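Local structure of nucleoporin NUP170 (Chaetomium thermophilum, 5HAX) at residues A[196-201]-A[215-220]; A[175-180]-A[190-195]; A[186-191]-A[254-259]; A[138-143]-A[169-174]. The protein is a nuclear pore protein, probably a structural scaffold nucleoporin that combines an N-terminal beta-propeller with a C-terminal helical region. One frame throughout, in Å; residues are numbered along the deposited sequence.

All four contacts lie in the beta-propeller part of the chain and are partly buried. Contact 3 is nearest the chain centre (about 24 Å, centre to centre) and contact 4 farthest (about 35 Å). Contacts 1, 2 and 3 reach the same four-stranded antiparallel sheet; contact 4 belongs to the preceding one. Backbone ladders carry contacts 1 and 4, and contact 2 combines a single bulged pair with side-chain bonds. Contact 3 instead ties strand 187-190 to the next sheet through an arginine, a phenylalanine, a methionine and the carbonyls of Gly258 and Pro259. Glu199 of contact 1 bridges to Arg186 of contact 3, and Lys215 donates to the Arg171 carbonyl of contact 4.

Contact 1. Residues A[196-201]-A[215-220]; sequences DIHEIF and KINHSH
His218 turns its ring back across strand 198-201, so that NE2 donates to Glu199 OE1 at 2.7 Å. The oxygen lies near the ring plane and accepts the N-H on its anti lone pair, although the carboxylate and ring planes are 44° apart. Glu199 reaches this point with CG anti to the backbone N (chi1 178°) and an extended chain; its other oxygen, OE2, is in a salt bridge with Arg186. On the same side of the sheet, Ile216 presents CD1 to the edge of the Phe201 ring, 3.3 Å from CE2, and CG1 to one face of the His218 imidazole.

The side chains of His198 and Asn217 cross obliquely on the other side, with ring and amide planes 51° apart. Asn217 ND2 donates almost straight to Asp196 OD2 (3.1 Å), meeting it from above the carboxylate plane, while OD1 accepts from Ser219 N at 2.8 Å in an Asx turn. Both ends of the amide are thereby held. Lys215, fully extended, lays CE 3.7 Å from His198 CG and carries NZ on to the carbonyl of Arg171.

Between these faces, reciprocal backbone N-H...O hydrogen bonds join Glu199 and Ile216, and His218 N donates to Ile197 O at 2.9 Å. Ser219 OG accepts from Ile197 N where the ladder ends. This is an antiparallel beta hairpin, strands 198-202 and 213-217 forming the last pair of a four-stranded propeller sheet.

Contact 2. Residues A[175-180]-A[190-195]; sequences DVSFIV and GGESDT
Backbone hydrogen bonds define the core of this contact. Gly190 O accepts from both Ser177 N (2.9 Å) and Phe178 N (3.0 Å): the first donor lies in the carbonyl plane on a lone pair, the second 32° above that plane. Gly190 N returns a bond to Phe178 O. Two consecutive residues facing one across the strands make a classic beta bulge.

Side-chain hydrogen bonds take over beyond the bulge. Asp175, with CG anti to its backbone N (chi1 165°), brings OD2 to Glu192 N at 2.9 Å and receives it on the anti lone pair. Ser177 OG occupies the syn lone pair of the same oxygen, at 2.8 Å, so two donors from different segments grip one atom. Asp175 N in turn donates nearly straight to Ser193 OG (2.9 Å), and a water bridges Asp175 O to Ser193 N.

Close packing centres on the glycines. Gly191 CA approaches Asp175 O to 3.3 Å in a CA-H...O contact, the two backbones lying directly against each other. The Phe178 ring lies obliquely beside Gly190 and Gly191, with Ser177 CB over the centre of one face; Leu230 of the next sheet also touches this ring.

Two donors on Asp175 OD2 should favour the ionised carboxylate, probably countering the opposite influence of Glu192, whose OE1 is 4.6 Å from Asp175 OD2, and they bind the loop after strand 187-190 to the segment entering strand 178-181.

Contact 3. Residues A[186-191]-A[254-259]; sequences RIFLGG and YHMEGP
Tyr254 and His255 lie on strand 251-255, with Tyr254 packing on Ile197, and Met256 is the first residue along this segment to meet 186-191. Its side chain runs out with CG anti to the carbonyl carbon (chi1 -64°) and bends at chi3, which brings SD and CE tip to tip with Phe188. SD lies 3.9 Å from Phe188 CE2 and 5.0 Å from the ring centroid, in an oblique Met-aromatic contact. Met256 also meets the tip of the arginine, its CB lying 3.5 Å from Arg186 NH1, so that one side chain reaches both tips, with SD on the Phe188 side.

After Glu257 the contact resumes with backbone oxygens. Gly258 O stands 2.7 Å from Arg186 NH1. Pro259 takes part through its carbonyl: Pro259 O sits over the centre of one guanidinium face, 3.2 Å from Arg186 CZ. The opposite face is met near its rim by the tip of the Phe188 ring, whose CZ is 3.6 Å above the guanidinium plane of Arg186. The bend of Arg186 at chi3 (72°) turns the plane into this position, where NH2 is also hydrogen-bonded to the carbonyl of Lys261 and NE bridges to Glu199.

Here a buried positive charge is probably balanced largely by the Glu199 carboxylate and stabilised further by the carbonyl oxygens around it, while Met256 and Phe188 add an apolar contact between the two sheets, beside Leu242.

Contact 4. Residues A[138-143]-A[169-174]; sequences ATTSEI and VHRGGS
Three backbone hydrogen bonds join the segments. Ile143 N donates to Val169 O at 3.0 Å, nearly along the C=O axis, and Val169 N answers to Ile143 O. Beyond this pair, Arg171 N reaches Ser141 O at 2.9 Å; the N-H...O angle is 177°, although the donor lies above the carbonyl plane. Water 3 also donates to Ser141 O and accepts from Gly172 N.

The turn between strands 133-139 and 142-151 holds itself together. Thr139 OG1 accepts from Ser141 N and Glu142 N, as in an ST motif, and Thr139 N bonds Glu142 O.

Arg171 folds back at chi3 (74°), so that NE (3.0 Å) and NH2 (3.1 Å) both donate side-on to Gly172 O. Thr140 O lies over the centre of one guanidinium face, 3.4 Å from Arg171 CZ, with Ser174 O above the opposite face. Water 2 links NH1 to Thr139 O, and NH2 also meets a bound phosphate, probably from the crystallisation liquor. Ile143 CD1 packs against Arg171 CG.

With carbonyl oxygens at both faces and one edge, the charge is probably stabilised. The guanidinium mainly braces its own loop, which the Arg171 N bond and the two waters join to the turn between strands 133-139 and 142-151.

Contact 1. Residues A[196-201]-A[215-220]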
loop_
_atom_site.group_PDB
_atom_site.type_symbol
_atom_site.label_atom_id
_atom_site.label_comp_id
_atom_site.label_asym_id
_atom_site.label_seq_id
_atom_site.Cartn_x
_atom_site.Cartn_y
_atom_site.Cartn_z
ATOM N N ASP A 196 2.008 29.407 -8.867
ATOM C CA ASP A 196 3.375 29.113 -9.274
ATOM C C ASP A 196 3.937 27.946 -8.474
ATOM O O ASP A 196 3.616 27.753 -7.299
ATOM C CB ASP A 196 4.283 30.326 -9.078
ATOM C CG ASP A 196 3.895 31.500 -9.947
ATOM O OD1 ASP A 196 3.064 31.327 -10.862
ATOM O OD2 ASP A 196 4.441 32.597 -9.714
ATOM N N ILE A 197 4.806 27.176 -9.123
ATOM C CA ILE A 197 5.509 26.064 -8.495
ATOM C C ILE A 197 6.997 26.379 -8.502
ATOM O O ILE A 197 7.569 26.673 -9.558
ATOM C CB ILE A 197 5.218 24.734 -9.212
ATOM C CG1 ILE A 197 3.765 24.330 -8.944
ATOM C CG2 ILE A 197 6.172 23.635 -8.732
ATOM C CD1 ILE A 197 3.303 23.145 -9.734
ATOM N N HIS A 198 7.611 26.320 -7.326
ATOM C CA HIS A 198 9.038 26.536 -7.162
ATOM C C HIS A 198 9.722 25.215 -6.844
ATOM O O HIS A 198 9.088 24.251 -6.407
ATOM C CB HIS A 198 9.322 27.545 -6.042
ATOM C CG HIS A 198 8.712 28.893 -6.268
ATOM N ND1 HIS A 198 7.395 29.173 -5.973
ATOM C CD2 HIS A 198 9.242 30.041 -6.752
ATOM C CE1 HIS A 198 7.140 30.436 -6.267
ATOM N NE2 HIS A 198 8.244 30.985 -6.742
ATOM N N GLU A 199 11.032 25.184 -7.072
ATOM C CA GLU A 199 11.863 24.038 -6.733
ATOM C C GLU A 199 13.089 24.529 -5.983
ATOM O O GLU A 199 13.657 25.571 -6.324
ATOM C CB GLU A 199 12.291 23.251 -7.983
ATOM C CG GLU A 199 13.201 22.060 -7.676
ATOM C CD GLU A 199 13.420 21.151 -8.869
ATOM O OE1 GLU A 199 12.991 21.510 -9.985
ATOM O OE2 GLU A 199 14.019 20.068 -8.688
ATOM N N ILE A 200 13.484 23.783 -4.956
ATOM C CA ILE A 200 14.690 24.071 -4.189
ATOM C C ILE A 200 15.782 23.116 -4.653
ATOM O O ILE A 200 15.596 21.893 -4.643
ATOM C CB ILE A 200 14.447 23.940 -2.676
ATOM C CG1 ILE A 200 13.485 25.038 -2.212
ATOM C CG2 ILE A 200 15.780 24.018 -1.913
ATOM C CD1 ILE A 200 13.316 25.130 -0.712
ATOM N N PHE A 201 16.912 23.679 -5.066
ATOM C CA PHE A 201 18.108 22.921 -5.396
ATOM C C PHE A 201 19.103 23.024 -4.249
ATOM O O PHE A 201 19.165 24.037 -3.550
ATOM C CB PHE A 201 18.757 23.441 -6.680
ATOM C CG PHE A 201 17.843 23.444 -7.867
ATOM C CD1 PHE A 201 17.681 22.305 -8.637
ATOM C CD2 PHE A 201 17.152 24.588 -8.221
ATOM C CE1 PHE A 201 16.843 22.305 -9.735
ATOM C CE2 PHE A 201 16.315 24.596 -9.315
ATOM C CZ PHE A 201 16.158 23.455 -10.075
ATOM N N LYS A 215 16.842 28.446 -5.320
ATOM C CA LYS A 215 15.404 28.369 -5.527
ATOM C C LYS A 215 15.066 29.015 -6.862
ATOM O O LYS A 215 15.628 30.058 -7.208
ATOM C CB LYS A 215 14.651 29.073 -4.392
ATOM C CG LYS A 215 13.140 29.000 -4.489
ATOM C CD LYS A 215 12.490 29.697 -3.306
ATOM C CE LYS A 215 10.974 29.651 -3.393
ATOM N NZ LYS A 215 10.332 30.317 -2.228
ATOM N N ILE A 216 14.156 28.395 -7.615
ATOM C CA ILE A 216 13.724 28.940 -8.898
ATOM C C ILE A 216 12.223 28.740 -9.061
ATOM O O ILE A 216 11.638 27.783 -8.543
ATOM C CB ILE A 216 14.486 28.307 -10.090
ATOM C CG1 ILE A 216 13.968 26.897 -10.398
ATOM C CG2 ILE A 216 15.988 28.303 -9.811
ATOM C CD1 ILE A 216 14.637 26.255 -11.605
ATOM N N ASN A 217 11.609 29.661 -9.800
ATOM C CA ASN A 217 10.198 29.590 -10.154
ATOM C C ASN A 217 10.072 28.923 -11.519
ATOM O O ASN A 217 10.540 29.468 -12.524
ATOM C CB ASN A 217 9.593 30.994 -10.171
ATOM C CG ASN A 217 8.078 30.988 -10.283
ATOM O OD1 ASN A 217 7.485 30.089 -10.880
ATOM N ND2 ASN A 217 7.445 32.006 -9.711
ATOM N N HIS A 218 9.442 27.746 -11.555
ATOM C CA HIS A 218 9.283 27.005 -12.800
ATOM C C HIS A 218 8.141 27.519 -13.665
ATOM O O HIS A 218 8.032 27.100 -14.822
ATOM C CB HIS A 218 9.049 25.520 -12.509
ATOM C CG HIS A 218 10.298 24.756 -12.201
ATOM N ND1 HIS A 218 11.290 24.546 -13.135
ATOM C CD2 HIS A 218 10.708 24.134 -11.070
ATOM C CE1 HIS A 218 12.262 23.835 -12.590
ATOM N NE2 HIS A 218 11.934 23.574 -11.337
ATOM N N SER A 219 7.294 28.409 -13.145
ATOM C CA SER A 219 6.102 28.841 -13.864
ATOM C C SER A 219 6.346 30.033 -14.782
ATOM O O SER A 219 5.572 30.231 -15.725
ATOM C CB SER A 219 4.990 29.181 -12.869
ATOM O OG SER A 219 4.565 28.016 -12.183
ATOM N N HIS A 220 7.391 30.819 -14.534
ATOM C CA HIS A 220 7.769 31.938 -15.390
ATOM C C HIS A 220 6.573 32.842 -15.708
ATOM O O HIS A 220 6.272 33.092 -16.881
ATOM C CB HIS A 220 8.415 31.434 -16.672
ATOM C CG HIS A 220 9.549 30.483 -16.448
ATOM N ND1 HIS A 220 10.774 30.885 -15.960
ATOM C CD2 HIS A 220 9.646 29.148 -16.651
ATOM C CE1 HIS A 220 11.575 29.838 -15.870
ATOM N NE2 HIS A 220 10.915 28.771 -16.283
#

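Contact 2. Residues A[175-180]-A[190-195]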
loop_
_atom_site.group_PDB
_atom_site.type_symbol
_atom_site.label_atom_id
_atom_site.label_comp_id
_atom_site.label_asym_id
_atom_site.label_seq_id
_atom_site.Cartn_x
_atom_site.Cartn_y
_atom_site.Cartn_z
ATOM N N ASP A 175 3.652 32.759 -0.766
ATOM C CA ASP A 175 3.434 31.882 0.377
ATOM C C ASP A 175 3.790 30.438 0.036
ATOM O O ASP A 175 3.644 29.991 -1.105
ATOM C CB ASP A 175 1.971 31.969 0.822
ATOM C CG ASP A 175 1.571 30.847 1.759
ATOM O OD1 ASP A 175 1.828 30.964 2.974
ATOM O OD2 ASP A 175 0.987 29.851 1.279
ATOM N N VAL A 176 4.264 29.706 1.045
ATOM C CA VAL A 176 4.561 28.278 0.931
ATOM C C VAL A 176 3.690 27.549 1.947
ATOM O O VAL A 176 3.918 27.654 3.161
ATOM C CB VAL A 176 6.048 27.972 1.166
ATOM C CG1 VAL A 176 6.293 26.465 1.130
ATOM C CG2 VAL A 176 6.911 28.673 0.126
ATOM N N SER A 177 2.698 26.803 1.453
ATOM C CA SER A 177 1.833 25.976 2.282
ATOM C C SER A 177 1.879 24.503 1.913
ATOM O O SER A 177 1.293 23.686 2.634
ATOM C CB SER A 177 0.374 26.455 2.191
ATOM O OG SER A 177 0.197 27.707 2.829
ATOM N N PHE A 178 2.550 24.140 0.823
ATOM C CA PHE A 178 2.596 22.763 0.349
ATOM C C PHE A 178 4.017 22.441 -0.083
ATOM O O PHE A 178 4.606 23.176 -0.882
ATOM C CB PHE A 178 1.617 22.551 -0.812
ATOM C CG PHE A 178 0.243 23.100 -0.548
ATOM C CD1 PHE A 178 -0.615 22.459 0.330
ATOM C CD2 PHE A 178 -0.189 24.259 -1.175
ATOM C CE1 PHE A 178 -1.880 22.964 0.581
ATOM C CE2 PHE A 178 -1.453 24.768 -0.932
ATOM C CZ PHE A 178 -2.300 24.121 -0.052
ATOM N N ILE A 179 4.562 21.352 0.455
ATOM C CA ILE A 179 5.895 20.868 0.114
ATOM C C ILE A 179 5.780 19.384 -0.201
ATOM O O ILE A 179 5.183 18.628 0.574
ATOM C CB ILE A 179 6.902 21.088 1.260
ATOM C CG1 ILE A 179 6.886 22.543 1.733
ATOM C CG2 ILE A 179 8.306 20.674 0.820
ATOM C CD1 ILE A 179 7.616 22.759 3.045
ATOM N N VAL A 180 6.346 18.969 -1.333
ATOM C CA VAL A 180 6.362 17.564 -1.723
ATOM C C VAL A 180 7.756 17.208 -2.217
ATOM O O VAL A 180 8.489 18.055 -2.737
ATOM C CB VAL A 180 5.305 17.246 -2.807
ATOM C CG1 VAL A 180 3.905 17.455 -2.251
ATOM C CG2 VAL A 180 5.530 18.095 -4.053
ATOM N N GLY A 190 4.653 25.178 -3.234
ATOM C CA GLY A 190 3.495 25.930 -3.689
ATOM C C GLY A 190 2.751 26.468 -2.487
ATOM O O GLY A 190 3.022 26.087 -1.346
ATOM N N GLY A 191 1.801 27.360 -2.744
ATOM C CA GLY A 191 1.089 27.978 -1.644
ATOM C C GLY A 191 -0.169 28.711 -2.054
ATOM O O GLY A 191 -0.738 28.470 -3.120
ATOM N N GLU A 192 -0.594 29.622 -1.174
ATOM C CA GLU A 192 -1.886 30.286 -1.270
ATOM C C GLU A 192 -1.780 31.715 -1.800
ATOM O O GLU A 192 -2.728 32.495 -1.656
ATOM C CB GLU A 192 -2.572 30.269 0.098
ATOM C CG GLU A 192 -2.748 28.857 0.657
ATOM C CD GLU A 192 -3.493 28.829 1.977
ATOM O OE1 GLU A 192 -3.358 29.790 2.763
ATOM O OE2 GLU A 192 -4.217 27.840 2.227
ATOM N N SER A 193 -0.648 32.075 -2.410
ATOM C CA SER A 193 -0.488 33.379 -3.046
ATOM C C SER A 193 -0.809 33.344 -4.532
ATOM O O SER A 193 -1.326 34.329 -5.075
ATOM C CB SER A 193 0.945 33.888 -2.863
ATOM O OG SER A 193 1.234 34.147 -1.502
ATOM N N ASP A 194 -0.512 32.235 -5.194
ATOM C CA ASP A 194 -0.619 32.110 -6.641
ATOM C C ASP A 194 -0.508 30.624 -6.964
ATOM O O ASP A 194 -0.431 29.782 -6.065
ATOM C CB ASP A 194 0.457 32.933 -7.351
ATOM C CG ASP A 194 1.838 32.705 -6.770
ATOM O OD1 ASP A 194 2.401 33.651 -6.177
ATOM O OD2 ASP A 194 2.356 31.578 -6.893
ATOM N N THR A 195 -0.499 30.307 -8.257
ATOM C CA THR A 195 -0.395 28.930 -8.721
ATOM C C THR A 195 1.022 28.551 -9.133
ATOM O O THR A 195 1.222 27.468 -9.694
ATOM C CB THR A 195 -1.348 28.688 -9.895
ATOM O OG1 THR A 195 -0.967 29.507 -11.009
ATOM C CG2 THR A 195 -2.784 28.999 -9.505
HETATM O O HOH W 1 2.025 30.623 -3.315
#

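Contact 3. Residues A[186-191]-A[254-259]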
loop_
_atom_site.group_PDB
_atom_site.type_symbol
_atom_site.label_atom_id
_atom_site.label_comp_id
_atom_site.label_asym_id
_atom_site.label_seq_id
_atom_site.Cartn_x
_atom_site.Cartn_y
_atom_site.Cartn_z
ATOM N N ARG A 186 14.104 15.618 -5.094
ATOM C CA ARG A 186 13.687 16.924 -5.587
ATOM C C ARG A 186 12.584 17.487 -4.699
ATOM O O ARG A 186 11.679 16.762 -4.282
ATOM C CB ARG A 186 13.203 16.821 -7.034
ATOM C CG ARG A 186 14.254 16.313 -8.007
ATOM C CD ARG A 186 13.743 16.319 -9.439
ATOM N NE ARG A 186 13.620 17.671 -9.973
ATOM C CZ ARG A 186 13.279 17.957 -11.228
ATOM N NH1 ARG A 186 13.024 16.983 -12.091
ATOM N NH2 ARG A 186 13.196 19.220 -11.623
ATOM N N ILE A 187 12.661 18.787 -4.415
ATOM C CA ILE A 187 11.760 19.462 -3.480
ATOM C C ILE A 187 10.982 20.528 -4.244
ATOM O O ILE A 187 11.578 21.465 -4.788
ATOM C CB ILE A 187 12.534 20.092 -2.309
ATOM C CG1 ILE A 187 13.296 19.013 -1.529
ATOM C CG2 ILE A 187 11.586 20.849 -1.386
ATOM C CD1 ILE A 187 14.261 19.569 -0.501
ATOM N N PHE A 188 9.654 20.398 -4.262
ATOM C CA PHE A 188 8.767 21.338 -4.937
ATOM C C PHE A 188 7.884 22.064 -3.926
ATOM O O PHE A 188 7.467 21.487 -2.917
ATOM C CB PHE A 188 7.889 20.621 -5.968
ATOM C CG PHE A 188 8.656 20.034 -7.122
ATOM C CD1 PHE A 188 9.153 20.848 -8.126
ATOM C CD2 PHE A 188 8.869 18.669 -7.209
ATOM C CE1 PHE A 188 9.855 20.312 -9.191
ATOM C CE2 PHE A 188 9.570 18.125 -8.273
ATOM C CZ PHE A 188 10.063 18.949 -9.265
ATOM N N LEU A 189 7.585 23.337 -4.217
ATOM C CA LEU A 189 6.869 24.215 -3.297
ATOM C C LEU A 189 5.714 24.921 -4.000
ATOM O O LEU A 189 5.792 25.249 -5.187
ATOM C CB LEU A 189 7.792 25.289 -2.706
ATOM C CG LEU A 189 9.147 24.863 -2.146
ATOM C CD1 LEU A 189 9.951 26.106 -1.803
ATOM C CD2 LEU A 189 8.990 23.971 -0.927
ATOM N N GLY A 190 4.653 25.178 -3.234
ATOM C CA GLY A 190 3.495 25.930 -3.689
ATOM C C GLY A 190 2.751 26.468 -2.487
ATOM O O GLY A 190 3.022 26.087 -1.346
ATOM N N GLY A 191 1.801 27.360 -2.744
ATOM C CA GLY A 191 1.089 27.978 -1.644
ATOM C C GLY A 191 -0.169 28.711 -2.054
ATOM O O GLY A 191 -0.738 28.470 -3.120
ATOM N N TYR A 254 2.414 18.662 -14.613
ATOM C CA TYR A 254 3.779 19.035 -14.959
ATOM C C TYR A 254 4.607 17.770 -15.135
ATOM O O TYR A 254 4.417 16.791 -14.408
ATOM C CB TYR A 254 4.408 19.920 -13.875
ATOM C CG TYR A 254 3.659 21.203 -13.598
ATOM C CD1 TYR A 254 2.508 21.205 -12.824
ATOM C CD2 TYR A 254 4.112 22.415 -14.099
ATOM C CE1 TYR A 254 1.822 22.376 -12.564
ATOM C CE2 TYR A 254 3.434 23.593 -13.844
ATOM C CZ TYR A 254 2.291 23.569 -13.075
ATOM O OH TYR A 254 1.611 24.736 -12.817
ATOM N N HIS A 255 5.529 17.794 -16.096
ATOM C CA HIS A 255 6.384 16.653 -16.397
ATOM C C HIS A 255 7.833 17.018 -16.116
ATOM O O HIS A 255 8.290 18.102 -16.494
ATOM C CB HIS A 255 6.223 16.210 -17.852
ATOM C CG HIS A 255 7.109 15.064 -18.233
ATOM N ND1 HIS A 255 8.149 15.192 -19.128
ATOM C CD2 HIS A 255 7.113 13.770 -17.834
ATOM C CE1 HIS A 255 8.752 14.026 -19.267
ATOM N NE2 HIS A 255 8.144 13.146 -18.492
ATOM N N MET A 256 8.550 16.111 -15.452
ATOM C CA MET A 256 9.967 16.299 -15.146
ATOM C C MET A 256 10.783 15.682 -16.279
ATOM O O MET A 256 11.234 14.537 -16.218
ATOM C CB MET A 256 10.308 15.683 -13.795
ATOM C CG MET A 256 9.595 16.341 -12.627
ATOM S SD MET A 256 9.782 15.421 -11.090
ATOM C CE MET A 256 8.068 15.217 -10.614
ATOM N N GLU A 257 10.967 16.469 -17.341
ATOM C CA GLU A 257 11.718 16.009 -18.502
ATOM C C GLU A 257 13.211 15.887 -18.227
ATOM O O GLU A 257 13.940 15.378 -19.084
ATOM C CB GLU A 257 11.489 16.952 -19.688
ATOM C CG GLU A 257 11.820 18.411 -19.410
ATOM C CD GLU A 257 11.663 19.287 -20.636
ATOM O OE1 GLU A 257 11.319 18.753 -21.713
ATOM O OE2 GLU A 257 11.883 20.512 -20.524
ATOM N N GLY A 258 13.675 16.335 -17.064
ATOM C CA GLY A 258 15.063 16.212 -16.693
ATOM C C GLY A 258 15.252 16.369 -15.199
ATOM O O GLY A 258 14.319 16.705 -14.463
ATOM N N PRO A 259 16.476 16.129 -14.720
ATOM C CA PRO A 259 16.734 16.227 -13.273
ATOM C C PRO A 259 16.558 17.626 -12.710
ATOM O O PRO A 259 16.469 17.770 -11.484
ATOM C CB PRO A 259 18.188 15.756 -13.143
ATOM C CG PRO A 259 18.788 16.016 -14.488
ATOM C CD PRO A 259 17.688 15.782 -15.478
#

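Contact 4. Residues A[138-143]-A[169-174]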
loop_
_atom_site.group_PDB
_atom_site.type_symbol
_atom_site.label_atom_id
_atom_site.label_comp_id
_atom_site.label_asym_id
_atom_site.label_seq_id
_atom_site.Cartn_x
_atom_site.Cartn_y
_atom_site.Cartn_z
ATOM N N ALA A 138 9.344 25.618 6.079
ATOM C CA ALA A 138 9.049 26.858 5.371
ATOM C C ALA A 138 8.437 27.868 6.332
ATOM O O ALA A 138 7.487 27.548 7.055
ATOM C CB ALA A 138 8.098 26.601 4.202
ATOM N N THR A 139 8.983 29.081 6.337
ATOM C CA THR A 139 8.444 30.197 7.104
ATOM C C THR A 139 8.005 31.301 6.146
ATOM O O THR A 139 8.120 31.178 4.924
ATOM C CB THR A 139 9.474 30.739 8.103
ATOM O OG1 THR A 139 10.497 31.460 7.403
ATOM C CG2 THR A 139 10.101 29.609 8.911
ATOM N N THR A 140 7.504 32.397 6.717
ATOM C CA THR A 140 7.119 33.547 5.907
ATOM C C THR A 140 8.323 34.293 5.347
ATOM O O THR A 140 8.137 35.201 4.530
ATOM C CB THR A 140 6.260 34.513 6.726
ATOM O OG1 THR A 140 6.963 34.901 7.912
ATOM C CG2 THR A 140 4.942 33.862 7.115
ATOM N N SER A 141 9.538 33.925 5.754
ATOM C CA SER A 141 10.757 34.601 5.329
ATOM C C SER A 141 11.735 33.707 4.579
ATOM O O SER A 141 12.502 34.218 3.761
ATOM C CB SER A 141 11.476 35.203 6.548
ATOM O OG SER A 141 12.610 35.955 6.157
ATOM N N GLU A 142 11.729 32.396 4.820
ATOM C CA GLU A 142 12.730 31.523 4.220
ATOM C C GLU A 142 12.271 30.074 4.306
ATOM O O GLU A 142 11.328 29.738 5.027
ATOM C CB GLU A 142 14.086 31.695 4.914
ATOM C CG GLU A 142 14.042 31.377 6.402
ATOM C CD GLU A 142 15.308 31.781 7.131
ATOM O OE1 GLU A 142 15.299 31.782 8.380
ATOM O OE2 GLU A 142 16.311 32.096 6.455
ATOM N N ILE A 143 12.960 29.218 3.550
ATOM C CA ILE A 143 12.829 27.767 3.648
ATOM C C ILE A 143 14.147 27.215 4.175
ATOM O O ILE A 143 15.225 27.630 3.735
ATOM C CB ILE A 143 12.475 27.113 2.297
ATOM C CG1 ILE A 143 11.137 27.643 1.769
ATOM C CG2 ILE A 143 12.406 25.598 2.449
ATOM C CD1 ILE A 143 11.257 28.901 0.935
ATOM N N VAL A 169 17.262 29.332 1.801
ATOM C CA VAL A 169 17.031 30.353 0.788
ATOM C C VAL A 169 15.888 31.248 1.242
ATOM O O VAL A 169 14.943 30.800 1.899
ATOM C CB VAL A 169 16.708 29.747 -0.596
ATOM C CG1 VAL A 169 17.975 29.260 -1.278
ATOM C CG2 VAL A 169 15.684 28.626 -0.469
ATOM N N HIS A 170 15.986 32.526 0.887
ATOM C CA HIS A 170 14.902 33.458 1.157
ATOM C C HIS A 170 13.666 33.056 0.364
ATOM O O HIS A 170 13.753 32.667 -0.804
ATOM C CB HIS A 170 15.332 34.881 0.802
ATOM C CG HIS A 170 16.459 35.391 1.645
ATOM N ND1 HIS A 170 17.495 36.141 1.132
ATOM C CD2 HIS A 170 16.711 35.257 2.968
ATOM C CE1 HIS A 170 18.337 36.447 2.103
ATOM N NE2 HIS A 170 17.884 35.922 3.228
ATOM N N ARG A 171 12.506 33.135 1.018
ATOM C CA ARG A 171 11.272 32.657 0.408
ATOM C C ARG A 171 10.892 33.502 -0.800
ATOM O O ARG A 171 10.710 32.982 -1.907
ATOM C CB ARG A 171 10.137 32.672 1.434
ATOM C CG ARG A 171 8.875 31.974 0.952
ATOM C CD ARG A 171 7.661 32.388 1.760
ATOM N NE ARG A 171 7.219 33.742 1.435
ATOM C CZ ARG A 171 6.118 34.306 1.919
ATOM N NH1 ARG A 171 5.337 33.633 2.754
ATOM N NH2 ARG A 171 5.793 35.542 1.566
ATOM N N GLY A 172 10.767 34.805 -0.600
ATOM C CA GLY A 172 10.214 35.685 -1.600
ATOM C C GLY A 172 8.800 36.105 -1.258
ATOM O O GLY A 172 8.359 36.058 -0.107
ATOM N N GLY A 173 8.069 36.510 -2.296
ATOM C CA GLY A 173 6.732 37.038 -2.122
ATOM C C GLY A 173 5.622 36.016 -2.112
ATOM O O GLY A 173 4.491 36.359 -1.757
ATOM N N SER A 174 5.903 34.769 -2.486
ATOM C CA SER A 174 4.878 33.740 -2.610
ATOM C C SER A 174 4.839 32.874 -1.356
ATOM O O SER A 174 5.863 32.316 -0.943
ATOM C CB SER A 174 5.130 32.871 -3.842
ATOM O OG SER A 174 4.972 33.619 -5.036
HETATM O O HOH W 2 5.462 30.743 3.612
HETATM O O HOH W 3 11.797 36.609 1.828
#